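Local coordinates for protein multiheme cytochrome cf (Carboxydothermus ferrireducens DSM 11255, PDB 6QVM) that probably carries electrons through its chain of c-type hemes, from within the S-layer outward to insoluble Fe(III) substrates outside the cell, at residues D399-A404 with Y558-V563; S569-T574 with R587-Y592. All blocks are in the same frame, centred on the assembly; numbering follows the deposited sequence.

Contact 1. Residues D399-A404 with Y558-V563. With CA (calcium ion), chain S; HEC (heme c), chain L; NGA (2-acetamido-2-deoxy-beta-D-galactopyranose), chain D.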
loop_
_atom_site.group_PDB
_atom_site.type_symbol
_atom_site.label_atom_id
_atom_site.label_comp_id
_atom_site.label_asym_id
_atom_site.label_seq_id
_atom_site.Cartn_x
_atom_site.Cartn_y
_atom_site.Cartn_z
ATOM N N ASP A 399 -6.004 -3.925 20.467
ATOM C CA ASP A 399 -6.392 -3.013 21.528
ATOM C C ASP A 399 -6.563 -3.761 22.849
ATOM O O ASP A 399 -6.412 -4.983 22.933
ATOM C CB ASP A 399 -7.674 -2.274 21.145
ATOM C CG ASP A 399 -7.436 -1.174 20.130
ATOM O OD1 ASP A 399 -6.266 -0.986 19.726
ATOM O OD2 ASP A 399 -8.413 -0.491 19.751
ATOM N N GLU A 400 -6.892 -3.007 23.895
ATOM C CA GLU A 400 -7.164 -3.543 25.222
ATOM C C GLU A 400 -8.671 -3.564 25.447
ATOM O O GLU A 400 -9.342 -2.540 25.274
ATOM C CB GLU A 400 -6.471 -2.690 26.285
ATOM C CG GLU A 400 -6.693 -3.134 27.721
ATOM C CD GLU A 400 -5.978 -2.234 28.719
ATOM O OE1 GLU A 400 -5.784 -2.657 29.881
ATOM O OE2 GLU A 400 -5.608 -1.104 28.329
ATOM N N TYR A 401 -9.197 -4.725 25.828
ATOM C CA TYR A 401 -10.634 -4.949 25.908
ATOM C C TYR A 401 -11.077 -5.142 27.350
ATOM O O TYR A 401 -10.421 -5.843 28.126
ATOM C CB TYR A 401 -11.061 -6.195 25.129
ATOM C CG TYR A 401 -10.440 -6.393 23.772
ATOM C CD1 TYR A 401 -10.137 -5.317 22.946
ATOM C CD2 TYR A 401 -10.168 -7.672 23.310
ATOM C CE1 TYR A 401 -9.566 -5.511 21.703
ATOM C CE2 TYR A 401 -9.607 -7.877 22.073
ATOM C CZ TYR A 401 -9.308 -6.795 21.268
ATOM O OH TYR A 401 -8.740 -7.010 20.032
ATOM N N ALA A 402 -12.210 -4.540 27.688
ATOM C CA ALA A 402 -12.988 -4.906 28.866
ATOM C C ALA A 402 -14.240 -5.609 28.345
ATOM O O ALA A 402 -15.198 -4.957 27.911
ATOM C CB ALA A 402 -13.331 -3.686 29.721
ATOM N N ILE A 403 -14.220 -6.937 28.355
ATOM C CA ILE A 403 -15.375 -7.715 27.921
ATOM C C ILE A 403 -16.418 -7.686 29.033
ATOM O O ILE A 403 -16.136 -8.075 30.171
ATOM C CB ILE A 403 -14.972 -9.153 27.573
ATOM C CG1 ILE A 403 -13.803 -9.154 26.580
ATOM C CG2 ILE A 403 -16.161 -9.911 27.000
ATOM C CD1 ILE A 403 -13.237 -10.532 26.298
ATOM N N ALA A 404 -17.622 -7.225 28.705
ATOM C CA ALA A 404 -18.665 -7.077 29.710
ATOM C C ALA A 404 -18.982 -8.415 30.365
ATOM O O ALA A 404 -19.087 -9.443 29.694
ATOM C CB ALA A 404 -19.927 -6.486 29.084
ATOM N N TYR A 558 -15.678 -6.908 12.466
ATOM C CA TYR A 558 -14.968 -6.592 13.699
ATOM C C TYR A 558 -13.720 -7.456 13.845
ATOM O O TYR A 558 -13.744 -8.660 13.582
ATOM C CB TYR A 558 -15.882 -6.785 14.908
ATOM C CG TYR A 558 -16.745 -5.586 15.217
ATOM C CD1 TYR A 558 -16.173 -4.386 15.614
ATOM C CD2 TYR A 558 -18.126 -5.652 15.120
ATOM C CE1 TYR A 558 -16.953 -3.288 15.904
ATOM C CE2 TYR A 558 -18.916 -4.552 15.391
ATOM C CZ TYR A 558 -18.324 -3.375 15.793
ATOM O OH TYR A 558 -19.104 -2.279 16.080
ATOM N N HIS A 559 -12.622 -6.825 14.268
ATOM C CA HIS A 559 -11.347 -7.498 14.478
ATOM C C HIS A 559 -11.078 -7.799 15.949
ATOM O O HIS A 559 -9.917 -7.910 16.351
ATOM C CB HIS A 559 -10.200 -6.662 13.909
ATOM C CG HIS A 559 -10.175 -6.607 12.414
ATOM N ND1 HIS A 559 -11.249 -6.179 11.664
ATOM C CD2 HIS A 559 -9.198 -6.917 11.528
ATOM C CE1 HIS A 559 -10.940 -6.237 10.379
ATOM N NE2 HIS A 559 -9.699 -6.679 10.269
ATOM N N TYR A 560 -12.126 -7.912 16.769
ATOM C CA TYR A 560 -11.911 -8.308 18.156
ATOM C C TYR A 560 -11.638 -9.800 18.281
ATOM O O TYR A 560 -10.952 -10.221 19.217
ATOM C CB TYR A 560 -13.116 -7.927 19.016
ATOM C CG TYR A 560 -13.280 -6.436 19.222
ATOM C CD1 TYR A 560 -12.522 -5.759 20.166
ATOM C CD2 TYR A 560 -14.190 -5.705 18.469
ATOM C CE1 TYR A 560 -12.660 -4.397 20.359
ATOM C CE2 TYR A 560 -14.336 -4.339 18.654
ATOM C CZ TYR A 560 -13.572 -3.694 19.606
ATOM O OH TYR A 560 -13.710 -2.341 19.801
ATOM N N PHE A 561 -12.175 -10.601 17.356
ATOM C CA PHE A 561 -11.977 -12.049 17.301
ATOM C C PHE A 561 -12.587 -12.778 18.495
ATOM O O PHE A 561 -12.591 -14.012 18.530
ATOM C CB PHE A 561 -10.490 -12.390 17.173
ATOM C CG PHE A 561 -9.877 -11.949 15.874
ATOM C CD1 PHE A 561 -9.993 -12.731 14.738
ATOM C CD2 PHE A 561 -9.187 -10.752 15.789
ATOM C CE1 PHE A 561 -9.434 -12.327 13.541
ATOM C CE2 PHE A 561 -8.623 -10.342 14.593
ATOM C CZ PHE A 561 -8.748 -11.131 13.467
ATOM N N LYS A 562 -13.137 -12.037 19.454
ATOM C CA LYS A 562 -13.841 -12.644 20.573
ATOM C C LYS A 562 -15.253 -13.015 20.142
ATOM O O LYS A 562 -15.985 -12.181 19.602
ATOM C CB LYS A 562 -13.879 -11.683 21.760
ATOM C CG LYS A 562 -12.511 -11.277 22.281
ATOM C CD LYS A 562 -11.804 -12.443 22.949
ATOM C CE LYS A 562 -10.435 -12.021 23.446
ATOM N NZ LYS A 562 -9.839 -13.006 24.388
ATOM N N VAL A 563 -15.636 -14.264 20.380
ATOM C CA VAL A 563 -16.917 -14.768 19.906
ATOM C C VAL A 563 -17.992 -14.446 20.931
ATOM O O VAL A 563 -17.811 -14.677 22.133
ATOM C CB VAL A 563 -16.839 -16.282 19.653
ATOM C CG1 VAL A 563 -17.987 -16.735 18.794
ATOM C CG2 VAL A 563 -15.515 -16.652 19.011
HETATM CA CA CA S . -5.121 -0.380 17.727
HETATM FE FE HEC L . -8.607 -6.717 8.516
HETATM C CHA HEC L . -11.741 -7.018 7.161
HETATM C CHB HEC L . -8.649 -3.365 7.865
HETATM C CHC HEC L . -5.662 -6.357 10.286
HETATM C CHD HEC L . -8.126 -10.114 8.448
HETATM N NA HEC L . -9.930 -5.432 7.642
HETATM C C1A HEC L . -11.185 -5.756 7.169
HETATM C C2A HEC L . -11.812 -4.535 6.699
HETATM C C3A HEC L . -10.954 -3.527 6.892
HETATM C C4A HEC L . -9.759 -4.074 7.488
HETATM C CMA HEC L . -11.207 -2.051 6.534
HETATM C CAA HEC L . -13.237 -4.435 6.111
HETATM C CBA HEC L . -14.187 -4.495 7.311
HETATM C CGA HEC L . -15.620 -4.503 6.858
HETATM O O1A HEC L . -16.303 -3.477 7.108
HETATM O O2A HEC L . -16.080 -5.514 6.260
HETATM N NB HEC L . -7.373 -5.171 8.972
HETATM C C1B HEC L . -7.638 -3.844 8.677
HETATM C C2B HEC L . -6.669 -3.034 9.381
HETATM C C3B HEC L . -5.824 -3.854 10.036
HETATM C C4B HEC L . -6.267 -5.219 9.800
HETATM C CMB HEC L . -6.597 -1.501 9.295
HETATM C CAB HEC L . -4.618 -3.462 10.934
HETATM C CBB HEC L . -5.036 -2.577 12.141
HETATM N NC HEC L . -7.122 -7.993 9.158
HETATM C C1C HEC L . -6.053 -7.642 9.968
HETATM C C2C HEC L . -5.388 -8.849 10.422
HETATM C C3C HEC L . -6.112 -9.904 9.981
HETATM C C4C HEC L . -7.185 -9.374 9.141
HETATM C CMC HEC L . -4.193 -8.865 11.409
HETATM C CAC HEC L . -5.825 -11.423 10.180
HETATM C CBC HEC L . -5.773 -11.851 11.667
HETATM N ND HEC L . -9.754 -8.313 7.898
HETATM C C1D HEC L . -9.340 -9.642 7.977
HETATM C C2D HEC L . -10.395 -10.472 7.456
HETATM C C3D HEC L . -11.519 -9.513 7.057
HETATM C C4D HEC L . -11.042 -8.190 7.378
HETATM C CMD HEC L . -10.384 -12.007 7.336
HETATM C CAD HEC L . -12.885 -9.903 6.465
HETATM C CBD HEC L . -13.896 -9.787 7.605
HETATM C CGD HEC L . -15.245 -10.314 7.183
HETATM O O1D HEC L . -16.270 -9.773 7.679
HETATM O O2D HEC L . -15.294 -11.264 6.353
HETATM C C1 NGA D . -2.332 -1.952 28.696
HETATM C C2 NGA D . -2.260 -1.303 30.079
HETATM C C3 NGA D . -2.720 0.166 30.013
HETATM C C4 NGA D . -1.910 0.842 28.909
HETATM C C5 NGA D . -1.974 0.087 27.585
HETATM C C6 NGA D . -1.080 0.730 26.530
HETATM C C7 NGA D . -2.446 -3.156 31.683
HETATM C C8 NGA D . -0.947 -3.291 31.630
HETATM N N2 NGA D . -3.014 -2.176 30.969
HETATM O O3 NGA D . -2.566 0.920 31.221
HETATM O O4 NGA D . -0.561 0.887 29.308
HETATM O O5 NGA D . -1.554 -1.245 27.759
HETATM O O6 NGA D . -1.633 1.971 26.149
HETATM O O7 NGA D . -3.098 -3.941 32.375
HETATM O O HOH W 1 -7.227 0.923 17.751
HETATM O O HOH W 2 -8.397 -10.455 19.531
HETATM O O HOH W 3 -4.511 2.038 17.447
HETATM O O HOH W 4 -3.172 0.241 19.400
#
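In both Tyr401 and Tyr560 CG stands anti to the carbonyl carbon, beside the backbone N (chi1 -43° and -70°), and the two rings meet in a T-shaped pair. Tyr560 brings its edge onto one face of Tyr401, with ring centroids 5.0 Å apart and planes at 68°. The tightest point is Tyr560 CD1 to Tyr401 CE1, 3.3 Å, out toward the rim of the Tyr401 ring. Against the opposite face of that ring lies Asp399 O. A water donates to Tyr560 O at 2.6 Å and only weakly to Tyr401 OH, whose main partner is Glu396 O. Farther along, Lys562 bends at chi2, and its CG and CD pass Ile403 CD1, each at 4.1 Å, the two side chains crossing at about a right angle. Lys562 NZ goes on to a propionate of a second heme.

The flanking residues serve bound groups. Asp399 OD1 binds calcium at 2.4 Å, alongside Glu384, Gly395, Asn398 and three waters. His559 NE2 sits 2.1 Å from the heme iron, with His477 as the other axial ligand, the bis-histidine coordination familiar from multiheme cytochromes. Glu400 OE1 accepts a hydrogen bond from N2 of an N-acetylgalactosamine (NGA), 3.0 Å from Glu400 OE1 to NGA N2.

Glu396 ties the two sides together, its carbonyl bonded to Tyr401 OH and its carboxylate to the backbone N of His559. With no direct hydrogen bond between the segments, the join itself is aromatic and aliphatic, and it lies between a calcium ligand, Asp399, on one segment and a heme-iron ligand, His559, on the other.

Contact 2. Residues S569-T574 with R587-Y592. With NGA (2-acetamido-2-deoxy-beta-D-galactopyranose), chain B.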
loop_
_atom_site.group_PDB
_atom_site.type_symbol
_atom_site.label_atom_id
_atom_site.label_comp_id
_atom_site.label_asym_id
_atom_site.label_seq_id
_atom_site.Cartn_x
_atom_site.Cartn_y
_atom_site.Cartn_z
ATOM N N SER A 569 -20.278 -7.882 24.451
ATOM C CA SER A 569 -20.122 -6.437 24.553
ATOM C C SER A 569 -18.708 -6.128 25.016
ATOM O O SER A 569 -18.240 -6.696 26.008
ATOM C CB SER A 569 -21.141 -5.835 25.518
ATOM O OG SER A 569 -22.224 -5.266 24.807
ATOM N N ILE A 570 -18.029 -5.240 24.294
ATOM C CA ILE A 570 -16.649 -4.886 24.588
ATOM C C ILE A 570 -16.546 -3.379 24.765
ATOM O O ILE A 570 -17.119 -2.608 23.987
ATOM C CB ILE A 570 -15.684 -5.362 23.484
ATOM C CG1 ILE A 570 -15.918 -6.841 23.171
ATOM C CG2 ILE A 570 -14.242 -5.116 23.896
ATOM C CD1 ILE A 570 -14.748 -7.515 22.470
ATOM N N ASP A 571 -15.821 -2.969 25.802
ATOM C CA ASP A 571 -15.350 -1.602 25.944
ATOM C C ASP A 571 -13.879 -1.569 25.554
ATOM O O ASP A 571 -13.041 -2.215 26.195
ATOM C CB ASP A 571 -15.556 -1.074 27.365
ATOM C CG ASP A 571 -16.998 -0.671 27.634
ATOM O OD1 ASP A 571 -17.864 -0.972 26.784
ATOM O OD2 ASP A 571 -17.266 -0.064 28.696
ATOM N N ASN A 572 -13.577 -0.838 24.485
ATOM C CA ASN A 572 -12.218 -0.721 23.964
ATOM C C ASN A 572 -11.515 0.370 24.762
ATOM O O ASN A 572 -11.716 1.563 24.523
ATOM C CB ASN A 572 -12.249 -0.414 22.473
ATOM C CG ASN A 572 -10.909 -0.627 21.803
ATOM O OD1 ASN A 572 -9.858 -0.346 22.384
ATOM N ND2 ASN A 572 -10.935 -1.127 20.576
ATOM N N LEU A 573 -10.683 -0.040 25.719
ATOM C CA LEU A 573 -9.993 0.923 26.569
ATOM C C LEU A 573 -8.877 1.654 25.836
ATOM O O LEU A 573 -8.489 2.746 26.261
ATOM C CB LEU A 573 -9.440 0.226 27.817
ATOM C CG LEU A 573 -10.538 -0.396 28.682
ATOM C CD1 LEU A 573 -9.980 -1.058 29.925
ATOM C CD2 LEU A 573 -11.571 0.653 29.049
ATOM N N THR A 574 -8.355 1.082 24.750
ATOM C CA THR A 574 -7.385 1.807 23.936
ATOM C C THR A 574 -8.039 3.000 23.251
ATOM O O THR A 574 -7.464 4.093 23.207
ATOM C CB THR A 574 -6.756 0.876 22.900
ATOM O OG1 THR A 574 -6.270 -0.312 23.539
ATOM C CG2 THR A 574 -5.609 1.575 22.191
ATOM N N ARG A 587 -16.501 6.721 21.283
ATOM C CA ARG A 587 -17.134 5.604 20.580
ATOM C C ARG A 587 -16.341 4.315 20.801
ATOM O O ARG A 587 -15.903 3.646 19.865
ATOM C CB ARG A 587 -17.267 5.930 19.091
ATOM C CG ARG A 587 -17.838 7.313 18.801
ATOM C CD ARG A 587 -19.336 7.256 18.634
ATOM N N TYR A 588 -16.167 3.968 22.074
ATOM C CA TYR A 588 -15.328 2.847 22.477
ATOM C C TYR A 588 -16.112 1.567 22.732
ATOM O O TYR A 588 -15.499 0.544 23.058
ATOM C CB TYR A 588 -14.530 3.221 23.731
ATOM C CG TYR A 588 -15.392 3.699 24.875
ATOM C CD1 TYR A 588 -15.752 5.036 24.990
ATOM C CD2 TYR A 588 -15.854 2.810 25.836
ATOM C CE1 TYR A 588 -16.548 5.475 26.033
ATOM C CE2 TYR A 588 -16.646 3.238 26.884
ATOM C CZ TYR A 588 -16.993 4.571 26.977
ATOM O OH TYR A 588 -17.785 5.004 28.016
ATOM N N LYS A 589 -17.439 1.594 22.599
ATOM C CA LYS A 589 -18.259 0.412 22.836
ATOM C C LYS A 589 -18.511 -0.325 21.530
ATOM O O LYS A 589 -18.898 0.284 20.529
ATOM C CB LYS A 589 -19.600 0.775 23.478
ATOM C CG LYS A 589 -19.509 1.444 24.835
ATOM C CD LYS A 589 -20.875 1.930 25.281
ATOM C CE LYS A 589 -20.826 2.467 26.696
ATOM N NZ LYS A 589 -20.137 1.507 27.602
ATOM N N ALA A 590 -18.304 -1.636 21.552
ATOM C CA ALA A 590 -18.603 -2.505 20.427
ATOM C C ALA A 590 -19.464 -3.661 20.911
ATOM O O ALA A 590 -19.239 -4.201 21.999
ATOM C CB ALA A 590 -17.322 -3.035 19.778
ATOM N N SER A 591 -20.442 -4.043 20.094
ATOM C CA SER A 591 -21.400 -5.068 20.476
ATOM C C SER A 591 -21.847 -5.811 19.229
ATOM O O SER A 591 -22.227 -5.179 18.240
ATOM C CB SER A 591 -22.601 -4.435 21.179
ATOM O OG SER A 591 -23.088 -5.280 22.199
ATOM N N TYR A 592 -21.793 -7.142 19.270
ATOM C CA TYR A 592 -22.254 -7.921 18.133
ATOM C C TYR A 592 -22.751 -9.291 18.577
ATOM O O TYR A 592 -22.467 -9.759 19.681
ATOM C CB TYR A 592 -21.158 -8.072 17.070
ATOM C CG TYR A 592 -19.810 -8.557 17.574
ATOM C CD1 TYR A 592 -19.542 -9.914 17.730
ATOM C CD2 TYR A 592 -18.788 -7.660 17.848
ATOM C CE1 TYR A 592 -18.297 -10.357 18.169
ATOM C CE2 TYR A 592 -17.551 -8.089 18.292
ATOM C CZ TYR A 592 -17.309 -9.437 18.450
ATOM O OH TYR A 592 -16.079 -9.870 18.888
HETATM C C1 NGA B . -3.576 0.488 32.183
HETATM C C2 NGA B . -3.343 0.985 33.633
HETATM C C3 NGA B . -4.224 -0.037 34.357
HETATM C C4 NGA B . -5.659 0.128 33.911
HETATM C C5 NGA B . -5.787 0.045 32.406
HETATM C C6 NGA B . -7.220 0.327 31.980
HETATM C C7 NGA B . -1.209 2.086 34.391
HETATM C C8 NGA B . 0.295 1.937 34.357
HETATM N N2 NGA B . -1.923 1.018 33.966
HETATM O O3 NGA B . -4.476 0.039 35.714
HETATM O O4 NGA B . -6.103 1.390 34.357
HETATM O O5 NGA B . -4.874 0.966 31.834
HETATM O O6 NGA B . -7.239 0.109 30.594
HETATM O O7 NGA B . -1.683 3.153 34.807
#
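Asp571 and Lys589 face each other as a non-hydrogen-bonded antiparallel pair, their side chains side by side and pointing the same way. Lys589 runs extended until chi4 (-49°) turns NZ to the carboxylate, giving a loose salt bridge of 3.5 Å to Asp571 OD2 and a weak bond to OD1. Tyr588 has CG in the crowded position between N and carbonyl carbon (chi1 55°), and its ring edge reaches the Asp571 carboxylate, CE2 lying 3.8 Å from OD2 with the two planes 89° apart. An alanine in place of Asp571 would probably leave the Lys589 ammonium without its mate and the edge of Tyr588 freer to shift. On the same face, Ser569 OG and Ser591 OG share a hydrogen bond of 2.7 Å.

Ile570 and Ala590 form the hydrogen-bonded pair, Ile570 N to Ala590 O at 2.8 Å and Ala590 N to Ile570 O at 2.9 Å; Asn572 N adds one to Tyr588 O. Asn572 N-caps helix 573-576, OD1 accepting weakly from Thr574 N and also from Ile575 N, while ND2 bonds to Asp399 OD2. Strand 589-593 is an edge strand of this four-stranded antiparallel sheet; strand 567-572 pairs on its other side with strand 400-403.

Contact 1 and contact 2 have centres about 7 Å apart and both reach the same sheet, contact 1 through strand 400-403, since strand 567-572 pairs with that strand as well as with strand 589-593. The polar bridge between them is Asn572: its ND2 bonds to Asp399 OD2 at 2.7 Å and also to Tyr560 OH, which places the helix cap of contact 2 in the second shell of the calcium. Tyr560 CE2 also packs on Ala590 CB at 3.4 Å. Tyr592 OH probably bonds to Lys562 O, though the modelled separation is doubtfully short. Calcium and the iron held by His559 lie 11.7 Å apart, and Glu400 and Leu573 together line the glycan pocket.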